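Local coordinates for protein ribonuclease J (Methanolobus psychrophilus R15, PDB 5HAB) that is an archaeal RNase J of the metallo-beta-lactamase and beta-CASP family, an exoribonuclease that degrades RNA, probably from the 5' end as in its relatives, at residues G111-P114 and K115-R119; A183-P187 and S188-V192; R201-L205 and G206-D210. The protein carries 1 engineered substitution. All coordinates share one frame; numbering follows the deposited sequence.

How the contacts relate
The three contacts come in series along the chain, all in its metallo-beta-lactamase part. Contact 1 is the short helix 113-116, which follows the HxHxDH motif of the metal-binding type and has its nearest atom about 8 Å from the RNA. Contact 2 is the hairpin of strands 179-186 and 189-194, lying where the two mixed sheets pack together, against strands 24-32 and 41-46. Contact 3 belongs to the connection from that hairpin to helix 211-220, a loop whose T204 and L205 meet helix 271-283 of the beta-CASP domain. Centres lie about 26 Å (1 and 2), 25 Å (2 and 3) and 31 Å (1 and 3) apart without touching, contacts 1 and 3 flanking the chain's centre.

Contact 1 (G111-P114 and K115-R119); sequences GAIP and KLAHR
The carbonyl oxygen of A112 takes two backbone donors of the following turn. K115 N lies 3.0 Å from A112 O and well above the carbonyl plane, whereas L116 N, 3.1 Å from A112 O, sits nearly along the C=O axis. One residue on, A117 N bonds to I113 O at 3.0 Å with an N-H...O angle of 155°, and L116 N adds a weak bond to I113 O. The side chains follow this winding. CB of A117 abuts the oxygen end of the I113 carbonyl, 3.1 Å from I113 O, and meets CG2 of I113 at 4.0 Å; placement beside the carbonyl carbon sets that branch on the A117 side. On another side of the turn, P114 O lies at the edge of the H118 ring, near its plane, 3.7 Å from H118 CD2.

Beyond this shell, I113 rests on I134 and I138 of helix 128-138, and L116 on M55 and D87. S75 OG bonds both K115 O and R119 NH1, while N148 ND2 is hydrogen-bonded to A117 O. The turn follows shortly after the HxHxDH signature of the metallo-beta-lactamase fold, in which the second histidine is an engineered alanine here. At A112 O, a donor three residues on and another four residues on share one oxygen, so 3-10-like and alpha-like bonding coincide, and main-chain bonds rather than side chains define the turn.

Contact 2 (A183-P187 and S188-V192); sequences AIHTP and SGAVV
The T186 side chain packs against the oxygen of the G189 carbonyl, its OG1 tilted only modestly from the carbonyl plane and donating a bond of 2.6 Å to G189 O while CB and CG2 rest against the same oxygen. Because chi1 is 81°, OG1 sits between the backbone N and the carbonyl carbon, a position from which it also accepts S188 N, 3.2 Å from T186 OG1, in an ST turn. G189 O is gripped a second time by T186 N, which stands above the carbonyl plane, and G189 N returns a bond of 3.0 Å to T186 O. T186 to G189 form a type I beta turn, closing a tight hairpin of strands 179-186 and 189-194 with two residues, P187 and S188, in the loop. G189 has a positive phi of 132°, where a CB would jam against the preceding carbonyl.

Further along, I184 and V191 make the other antiparallel hydrogen-bonded pair: I184 N meets V191 O at 2.9 Å in an almost straight bond (175°), and V191 N reaches I184 O. Their side chains share a face with T186, packing on I26 and I44 or V46 of the neighbouring sheet, the interior of the metallo-beta-lactamase sandwich. The other face carries A183, H185, A190 and V192. There A190 CB comes obliquely to the H185 ring, 3.9 Å from H185 ND1, and A183 CB touches V192 CG2 at 4.3 Å. L217 of helix 211-220 covers A183, H185 and A190, while H185 NE2 is bonded to E168 OE1. At the turn, S188 OG is tied to T24 OG1.

Contact 3 (R201-L205 and G206-D210); sequences RTPTL and GEVPD
The carbonyl oxygen of E207 accepts a hydrogen bond from Q173 NE2 and a weak one from N171 ND2, while CG of P203 packs against it, 3.7 Å from E207 O. P203 directs its ring at the returning chain, with CG also 4.0 Å from E207 C. Beside it, the CD atom of P203 meets the CG2 methyl of V208 at 4.0 Å, the two side chains lying askew rather than aligned. That same V208 CG2 stands 3.5 Å from R201 O, so the methyl rests against the R201 carbonyl oxygen and P203 CD together. V208 reaches this place with chi1 at 145°, away from a staggered position, which may reflect mild strain or loose definition of an exposed side chain.

No hydrogen bond joins the two halves. The chain turns back on itself through L205 and G206, bringing the CA atoms of R201 and V208 to 5.6 Å from each other, and between the two halves the contact is van der Waals only. This is the linker between strand 189-194 and helix 211-220 of the metallo-beta-lactamase fold, and D210 is the N-cap of that helix, its OD1 bonding R213 N. At the bend, L205 turns away from the loop and packs on I271, A272 and N275 of helix 271-283, in the beta-CASP domain, while R201, at the entry to the loop, packs on G254 of the second subunit.

Contact 1 (G111-P114 and K115-R119)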
loop_
_atom_site.group_PDB
_atom_site.type_symbol
_atom_site.label_atom_id
_atom_site.label_comp_id
_atom_site.label_asym_id
_atom_site.label_seq_id
_atom_site.Cartn_x
_atom_site.Cartn_y
_atom_site.Cartn_z
ATOM N N GLY B 111 -1.187 -8.647 -31.087
ATOM C CA GLY B 111 0.107 -9.248 -30.810
ATOM C C GLY B 111 0.235 -10.730 -31.128
ATOM O O GLY B 111 1.336 -11.218 -31.379
ATOM N N ALA B 112 -0.885 -11.449 -31.125
ATOM C CA ALA B 112 -0.872 -12.883 -31.409
ATOM C C ALA B 112 -1.419 -13.204 -32.804
ATOM O O ALA B 112 -1.505 -14.374 -33.174
ATOM C CB ALA B 112 -1.658 -13.646 -30.354
ATOM N N ILE B 113 -1.817 -12.175 -33.554
ATOM C CA ILE B 113 -2.278 -12.360 -34.935
ATOM C C ILE B 113 -1.320 -13.239 -35.761
ATOM O O ILE B 113 -1.762 -14.243 -36.326
ATOM C CB ILE B 113 -2.519 -11.001 -35.636
ATOM C CG1 ILE B 113 -3.810 -10.349 -35.134
ATOM C CG2 ILE B 113 -2.574 -11.179 -37.145
ATOM C CD1 ILE B 113 -5.064 -11.070 -35.563
ATOM N N PRO B 114 -0.009 -12.905 -35.797
ATOM C CA PRO B 114 0.898 -13.706 -36.629
ATOM C C PRO B 114 1.087 -15.144 -36.165
ATOM O O PRO B 114 1.736 -15.922 -36.861
ATOM C CB PRO B 114 2.233 -12.952 -36.523
ATOM C CG PRO B 114 1.890 -11.609 -36.020
ATOM C CD PRO B 114 0.720 -11.810 -35.133
ATOM N N LYS B 115 0.547 -15.493 -35.005
ATOM C CA LYS B 115 0.780 -16.821 -34.462
ATOM C C LYS B 115 -0.445 -17.733 -34.562
ATOM O O LYS B 115 -0.308 -18.954 -34.629
ATOM C CB LYS B 115 1.234 -16.710 -33.004
ATOM C CG LYS B 115 2.738 -16.534 -32.848
ATOM C CD LYS B 115 3.499 -17.400 -33.839
ATOM C CE LYS B 115 4.964 -17.011 -33.914
ATOM N NZ LYS B 115 5.695 -17.365 -32.670
ATOM N N LEU B 116 -1.638 -17.145 -34.585
ATOM C CA LEU B 116 -2.862 -17.941 -34.562
ATOM C C LEU B 116 -3.791 -17.663 -35.749
ATOM O O LEU B 116 -4.609 -18.514 -36.102
ATOM C CB LEU B 116 -3.626 -17.707 -33.254
ATOM C CG LEU B 116 -2.930 -17.979 -31.922
ATOM C CD1 LEU B 116 -3.789 -17.474 -30.775
ATOM C CD2 LEU B 116 -2.633 -19.454 -31.755
ATOM N N ALA B 117 -3.696 -16.475 -36.345
ATOM C CA ALA B 117 -4.661 -16.094 -37.377
ATOM C C ALA B 117 -4.570 -16.970 -38.634
ATOM O O ALA B 117 -5.580 -17.219 -39.296
ATOM C CB ALA B 117 -4.485 -14.638 -37.752
ATOM N N HIS B 118 -3.372 -17.457 -38.944
ATOM C CA HIS B 118 -3.143 -18.178 -40.196
ATOM C C HIS B 118 -3.790 -19.562 -40.212
ATOM O O HIS B 118 -3.815 -20.223 -41.248
ATOM C CB HIS B 118 -1.642 -18.305 -40.481
ATOM C CG HIS B 118 -0.895 -19.113 -39.468
ATOM N ND1 HIS B 118 -0.967 -20.488 -39.410
ATOM C CD2 HIS B 118 -0.043 -18.740 -38.483
ATOM C CE1 HIS B 118 -0.205 -20.926 -38.424
ATOM N NE2 HIS B 118 0.369 -19.886 -37.847
ATOM N N ARG B 119 -4.285 -20.009 -39.062
ATOM C CA ARG B 119 -4.945 -21.308 -38.971
ATOM C C ARG B 119 -6.436 -21.237 -39.278
ATOM O O ARG B 119 -7.097 -22.267 -39.405
ATOM C CB ARG B 119 -4.732 -21.919 -37.588
ATOM C CG ARG B 119 -3.346 -22.489 -37.409
ATOM C CD ARG B 119 -3.221 -23.280 -36.127
ATOM N NE ARG B 119 -1.825 -23.613 -35.882
ATOM C CZ ARG B 119 -1.023 -22.904 -35.098
ATOM N NH1 ARG B 119 -1.486 -21.815 -34.497
ATOM N NH2 ARG B 119 0.239 -23.271 -34.927
#

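Contact 2 (A183-P187 and S188-V192)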
loop_
_atom_site.group_PDB
_atom_site.type_symbol
_atom_site.label_atom_id
_atom_site.label_comp_id
_atom_site.label_asym_id
_atom_site.label_seq_id
_atom_site.Cartn_x
_atom_site.Cartn_y
_atom_site.Cartn_z
ATOM N N ALA B 183 -20.218 -3.975 -33.341
ATOM C CA ALA B 183 -21.564 -4.515 -33.185
ATOM C C ALA B 183 -21.820 -5.609 -34.218
ATOM O O ALA B 183 -21.739 -5.376 -35.423
ATOM C CB ALA B 183 -22.609 -3.414 -33.307
ATOM N N ILE B 184 -22.109 -6.807 -33.730
ATOM C CA ILE B 184 -22.460 -7.933 -34.575
ATOM C C ILE B 184 -23.979 -8.035 -34.646
ATOM O O ILE B 184 -24.634 -8.428 -33.684
ATOM C CB ILE B 184 -21.823 -9.231 -34.057
ATOM C CG1 ILE B 184 -20.301 -9.099 -34.071
ATOM C CG2 ILE B 184 -22.273 -10.423 -34.887
ATOM C CD1 ILE B 184 -19.585 -10.270 -33.478
ATOM N N HIS B 185 -24.538 -7.662 -35.789
ATOM C CA HIS B 185 -25.978 -7.719 -35.984
ATOM C C HIS B 185 -26.399 -9.111 -36.438
ATOM O O HIS B 185 -25.860 -9.663 -37.415
ATOM C CB HIS B 185 -26.436 -6.666 -36.993
ATOM C CG HIS B 185 -26.119 -5.261 -36.583
ATOM N ND1 HIS B 185 -26.948 -4.519 -35.770
ATOM C CD2 HIS B 185 -25.067 -4.463 -36.876
ATOM C CE1 HIS B 185 -26.420 -3.323 -35.581
ATOM N NE2 HIS B 185 -25.279 -3.263 -36.242
ATOM N N THR B 186 -27.367 -9.651 -35.700
ATOM C CA THR B 186 -27.949 -10.967 -35.923
ATOM C C THR B 186 -29.453 -10.793 -36.105
ATOM O O THR B 186 -29.997 -9.748 -35.736
ATOM C CB THR B 186 -27.694 -11.923 -34.732
ATOM O OG1 THR B 186 -28.645 -11.648 -33.693
ATOM C CG2 THR B 186 -26.279 -11.767 -34.191
ATOM N N PRO B 187 -30.137 -11.814 -36.655
ATOM C CA PRO B 187 -31.596 -11.718 -36.799
ATOM C C PRO B 187 -32.349 -11.487 -35.485
ATOM O O PRO B 187 -33.489 -11.028 -35.527
ATOM C CB PRO B 187 -31.982 -13.076 -37.408
ATOM C CG PRO B 187 -30.781 -13.954 -37.243
ATOM C CD PRO B 187 -29.612 -13.039 -37.284
ATOM N N SER B 188 -31.727 -11.791 -34.348
ATOM C CA SER B 188 -32.372 -11.593 -33.049
ATOM C C SER B 188 -31.889 -10.335 -32.330
ATOM O O SER B 188 -32.340 -10.044 -31.221
ATOM C CB SER B 188 -32.148 -12.805 -32.146
ATOM O OG SER B 188 -33.025 -13.867 -32.476
ATOM N N GLY B 189 -30.968 -9.600 -32.948
ATOM C CA GLY B 189 -30.430 -8.402 -32.327
ATOM C C GLY B 189 -28.916 -8.322 -32.355
ATOM O O GLY B 189 -28.267 -9.138 -33.006
ATOM N N ALA B 190 -28.350 -7.356 -31.632
ATOM C CA ALA B 190 -26.922 -7.053 -31.760
ATOM C C ALA B 190 -26.078 -7.519 -30.574
ATOM O O ALA B 190 -26.502 -7.442 -29.431
ATOM C CB ALA B 190 -26.731 -5.552 -31.969
ATOM N N VAL B 191 -24.864 -7.977 -30.860
ATOM C CA VAL B 191 -23.888 -8.259 -29.820
ATOM C C VAL B 191 -22.802 -7.197 -29.879
ATOM O O VAL B 191 -22.130 -7.050 -30.888
ATOM C CB VAL B 191 -23.291 -9.662 -29.966
ATOM C CG1 VAL B 191 -22.188 -9.872 -28.942
ATOM C CG2 VAL B 191 -24.376 -10.723 -29.808
ATOM N N VAL B 192 -22.629 -6.450 -28.796
ATOM C CA VAL B 192 -21.687 -5.340 -28.801
ATOM C C VAL B 192 -20.447 -5.690 -27.992
ATOM O O VAL B 192 -20.528 -6.267 -26.909
ATOM C CB VAL B 192 -22.340 -4.049 -28.277
ATOM C CG1 VAL B 192 -21.341 -2.910 -28.265
ATOM C CG2 VAL B 192 -23.533 -3.684 -29.143
#

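Contact 3 (R201-L205 and G206-D210)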
loop_
_atom_site.group_PDB
_atom_site.type_symbol
_atom_site.label_atom_id
_atom_site.label_comp_id
_atom_site.label_asym_id
_atom_site.label_seq_id
_atom_site.Cartn_x
_atom_site.Cartn_y
_atom_site.Cartn_z
ATOM N N ARG B 201 -14.557 13.341 -24.518
ATOM C CA ARG B 201 -15.410 14.353 -25.127
ATOM C C ARG B 201 -14.613 15.504 -25.708
ATOM O O ARG B 201 -15.155 16.343 -26.424
ATOM C CB ARG B 201 -16.377 14.854 -24.067
ATOM C CG ARG B 201 -17.263 13.714 -23.594
ATOM C CD ARG B 201 -18.104 14.069 -22.374
ATOM N NE ARG B 201 -19.006 12.979 -21.974
ATOM C CZ ARG B 201 -18.605 11.898 -21.310
ATOM N NH1 ARG B 201 -17.324 11.761 -21.009
ATOM N NH2 ARG B 201 -19.466 10.946 -20.981
ATOM N N THR B 202 -13.315 15.519 -25.420
ATOM C CA THR B 202 -12.401 16.494 -26.001
ATOM C C THR B 202 -11.107 15.810 -26.444
ATOM O O THR B 202 -10.038 16.095 -25.907
ATOM C CB THR B 202 -12.068 17.640 -25.005
ATOM O OG1 THR B 202 -11.431 17.106 -23.838
ATOM C CG2 THR B 202 -13.331 18.384 -24.582
ATOM N N PRO B 203 -11.200 14.900 -27.432
ATOM C CA PRO B 203 -9.998 14.204 -27.903
ATOM C C PRO B 203 -9.046 15.161 -28.599
ATOM O O PRO B 203 -9.477 16.217 -29.054
ATOM C CB PRO B 203 -10.545 13.166 -28.894
ATOM C CG PRO B 203 -12.037 13.192 -28.738
ATOM C CD PRO B 203 -12.383 14.545 -28.231
ATOM N N THR B 204 -7.773 14.801 -28.683
ATOM C CA THR B 204 -6.805 15.640 -29.371
ATOM C C THR B 204 -6.497 15.143 -30.786
ATOM O O THR B 204 -5.681 15.744 -31.485
ATOM C CB THR B 204 -5.485 15.749 -28.581
ATOM O OG1 THR B 204 -4.881 14.458 -28.465
ATOM C CG2 THR B 204 -5.737 16.317 -27.187
ATOM N N LEU B 205 -7.137 14.059 -31.218
ATOM C CA LEU B 205 -6.871 13.543 -32.563
ATOM C C LEU B 205 -8.071 12.896 -33.251
ATOM O O LEU B 205 -8.448 13.301 -34.353
ATOM C CB LEU B 205 -5.721 12.536 -32.516
ATOM C CG LEU B 205 -4.742 12.601 -33.690
ATOM C CD1 LEU B 205 -4.286 14.028 -33.936
ATOM C CD2 LEU B 205 -3.549 11.692 -33.448
ATOM N N GLY B 206 -8.663 11.893 -32.619
ATOM C CA GLY B 206 -9.801 11.199 -33.199
ATOM C C GLY B 206 -11.079 12.014 -33.216
ATOM O O GLY B 206 -11.056 13.243 -33.294
ATOM N N GLU B 207 -12.206 11.317 -33.142
ATOM C CA GLU B 207 -13.511 11.956 -33.165
ATOM C C GLU B 207 -14.195 11.767 -31.819
ATOM O O GLU B 207 -13.815 10.894 -31.035
ATOM C CB GLU B 207 -14.390 11.379 -34.277
ATOM C CG GLU B 207 -13.853 11.570 -35.680
ATOM C CD GLU B 207 -14.731 10.903 -36.720
ATOM O OE1 GLU B 207 -15.100 9.724 -36.521
ATOM O OE2 GLU B 207 -15.059 11.559 -37.731
ATOM N N VAL B 208 -15.198 12.597 -31.555
ATOM C CA VAL B 208 -16.027 12.459 -30.366
ATOM C C VAL B 208 -16.817 11.164 -30.480
ATOM O O VAL B 208 -17.314 10.836 -31.557
ATOM C CB VAL B 208 -16.951 13.680 -30.193
ATOM C CG1 VAL B 208 -18.294 13.275 -29.597
ATOM C CG2 VAL B 208 -16.275 14.729 -29.327
ATOM N N PRO B 209 -16.924 10.415 -29.370
ATOM C CA PRO B 209 -17.617 9.122 -29.380
ATOM C C PRO B 209 -19.062 9.226 -29.855
ATOM O O PRO B 209 -19.707 10.261 -29.680
ATOM C CB PRO B 209 -17.565 8.677 -27.911
ATOM C CG PRO B 209 -17.139 9.884 -27.136
ATOM C CD PRO B 209 -16.326 10.712 -28.061
ATOM N N ASP B 210 -19.551 8.151 -30.462
ATOM C CA ASP B 210 -20.842 8.163 -31.128
ATOM C C ASP B 210 -21.969 7.826 -30.163
ATOM O O ASP B 210 -22.571 6.760 -30.262
ATOM C CB ASP B 210 -20.835 7.178 -32.296
ATOM C CG ASP B 210 -21.874 7.514 -33.349
ATOM O OD1 ASP B 210 -22.809 8.290 -33.049
ATOM O OD2 ASP B 210 -21.759 6.995 -34.477
#